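Local coordinates for protein N-acetylneuraminic acid (Sialic acid) synthetase (Leptospira borgpetersenii serovar Hardjo-bovis, PDB 6NCS) that probably makes N-acylneuraminate 9-phosphate or a related sialic acid, and binds manganese in its TIM-barrel domain, at residues L176-S181 / S208-G213. Residues are numbered along the deposited sequence; the frame is centred on the assembly and turned at random.
Sequences LHCVSS and SDHSKG. With MN (manganese (II) ion), chain C.
The thiol sulfur of C178 meets the edge of the H210 imidazole, a ring that binds manganese through its far nitrogen. C178 SG lies 3.3 Å from H210 CE1. Measured from the ring centre, the sulfur is 83° off the ring normal and so near the ring plane. SG stands anti to the backbone N of C178 (chi1 -177°), which carries it across to the ring. H210 NE2 binds the manganese at 2.1 Å. H231 and water 2 are also ligands.

The ND1 side of H210 is tied to the backbones by a water. Water 1 donates to S208 O at 2.7 Å and accepts from V179 N at 2.9 Å. It also accepts a longer bond from H210 ND1, at 3.3 Å. With NE2 on the metal, ND1 probably carries the proton, which fits its bond to the water. Y182 packs edge-to-face with the same ring.

Earlier along the strands, one direct backbone bond joins the two segments. S208 N donates to H177 O at 2.8 Å, with an N-H...O angle of 169°. L176 CD1 touches S208 CB at 4.0 Å, and C178 SG packs on the same carbon. Beyond the strand, the backbone S181 O lies against H210 CB.

E277 of the second subunit accepts a hydrogen bond from S180 N. The contact lies at the C-terminal ends of parallel strands 173-178 and 205-209, which helix 193-200 connects in a beta-alpha-beta unit of the TIM barrel. Strands 146-150 and 227-231 flank the pair.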
loop_
_atom_site.group_PDB
_atom_site.type_symbol
_atom_site.label_atom_id
_atom_site.label_comp_id
_atom_site.label_asym_id
_atom_site.label_seq_id
_atom_site.Cartn_x
_atom_site.Cartn_y
_atom_site.Cartn_z
ATOM N N LEU A 176 -3.381 15.381 5.195
ATOM C CA LEU A 176 -2.723 14.192 5.731
ATOM C C LEU A 176 -3.716 13.353 6.530
ATOM O O LEU A 176 -4.319 13.842 7.490
ATOM C CB LEU A 176 -1.540 14.560 6.625
ATOM C CG LEU A 176 -0.481 15.498 6.048
ATOM C CD1 LEU A 176 0.640 15.728 7.094
ATOM C CD2 LEU A 176 0.078 14.938 4.759
ATOM N N HIS A 177 -3.861 12.088 6.154
ATOM C CA HIS A 177 -4.482 11.135 7.063
ATOM C C HIS A 177 -3.653 11.042 8.340
ATOM O O HIS A 177 -2.427 11.161 8.317
ATOM C CB HIS A 177 -4.610 9.752 6.410
ATOM C CG HIS A 177 -5.119 8.708 7.351
ATOM N ND1 HIS A 177 -6.275 8.873 8.080
ATOM C CD2 HIS A 177 -4.607 7.512 7.723
ATOM C CE1 HIS A 177 -6.463 7.820 8.855
ATOM N NE2 HIS A 177 -5.463 6.977 8.659
ATOM N N CYS A 178 -4.332 10.854 9.466
ATOM C CA CYS A 178 -3.706 10.966 10.772
ATOM C C CYS A 178 -4.666 10.359 11.781
ATOM O O CYS A 178 -5.885 10.407 11.589
ATOM C CB CYS A 178 -3.418 12.443 11.116
ATOM S SG CYS A 178 -2.555 12.696 12.678
ATOM N N VAL A 179 -4.115 9.762 12.834
ATOM C CA VAL A 179 -4.907 9.227 13.933
ATOM C C VAL A 179 -4.373 9.837 15.219
ATOM O O VAL A 179 -3.214 9.598 15.581
ATOM C CB VAL A 179 -4.854 7.689 14.000
ATOM C CG1 VAL A 179 -5.673 7.168 15.181
ATOM C CG2 VAL A 179 -5.335 7.098 12.689
ATOM N N SER A 180 -5.209 10.636 15.894
ATOM C CA SER A 180 -4.831 11.331 17.126
ATOM C C SER A 180 -4.919 10.396 18.331
ATOM O O SER A 180 -5.680 10.607 19.278
ATOM C CB SER A 180 -5.702 12.564 17.330
ATOM O OG SER A 180 -5.513 13.487 16.272
ATOM N N SER A 181 -4.095 9.351 18.280
ATOM C CA SER A 181 -3.934 8.385 19.357
ATOM C C SER A 181 -2.464 8.351 19.763
ATOM O O SER A 181 -1.577 8.359 18.907
ATOM C CB SER A 181 -4.411 6.995 18.906
ATOM O OG SER A 181 -4.310 6.049 19.949
ATOM N N SER A 208 0.385 11.411 8.439
ATOM C CA SER A 208 1.141 11.863 9.600
ATOM C C SER A 208 1.129 10.771 10.664
ATOM O O SER A 208 0.057 10.311 11.065
ATOM C CB SER A 208 0.549 13.165 10.158
ATOM O OG SER A 208 1.311 13.611 11.262
ATOM N N ASP A 209 2.308 10.354 11.118
ATOM C CA ASP A 209 2.425 9.189 11.985
ATOM C C ASP A 209 2.560 9.566 13.451
ATOM O O ASP A 209 3.253 10.530 13.805
ATOM C CB ASP A 209 3.626 8.326 11.603
ATOM C CG ASP A 209 3.635 6.998 12.343
ATOM O OD1 ASP A 209 2.704 6.193 12.130
ATOM O OD2 ASP A 209 4.559 6.758 13.142
ATOM N N HIS A 210 1.933 8.757 14.312
ATOM C CA HIS A 210 2.108 8.862 15.758
ATOM C C HIS A 210 2.373 7.491 16.371
ATOM O O HIS A 210 2.065 7.247 17.543
ATOM C CB HIS A 210 0.905 9.550 16.395
ATOM C CG HIS A 210 0.758 10.968 15.950
ATOM N ND1 HIS A 210 -0.068 11.341 14.912
ATOM C CD2 HIS A 210 1.403 12.092 16.342
ATOM C CE1 HIS A 210 0.039 12.644 14.716
ATOM N NE2 HIS A 210 0.926 13.123 15.569
ATOM N N SER A 211 2.962 6.597 15.587
ATOM C CA SER A 211 3.362 5.286 16.065
ATOM C C SER A 211 4.777 5.328 16.632
ATOM O O SER A 211 5.507 6.314 16.496
ATOM C CB SER A 211 3.311 4.263 14.934
ATOM O OG SER A 211 4.478 4.389 14.144
ATOM N N LYS A 212 5.173 4.215 17.250
ATOM C CA LYS A 212 6.498 4.074 17.837
ATOM C C LYS A 212 7.533 3.517 16.858
ATOM O O LYS A 212 8.588 3.046 17.292
ATOM C CB LYS A 212 6.427 3.186 19.084
ATOM C CG LYS A 212 5.675 3.821 20.253
ATOM C CD LYS A 212 5.836 3.017 21.544
ATOM C CE LYS A 212 5.103 1.682 21.465
ATOM N NZ LYS A 212 4.951 1.027 22.802
ATOM N N GLY A 213 7.270 3.561 15.558
ATOM C CA GLY A 213 8.275 3.114 14.620
ATOM C C GLY A 213 8.110 3.763 13.265
ATOM O O GLY A 213 7.360 4.729 13.104
HETATM MN MN MN C . 1.921 15.010 15.620
HETATM O O HOH W 1 -1.309 9.053 12.965
HETATM O O HOH W 2 2.697 15.063 13.820
#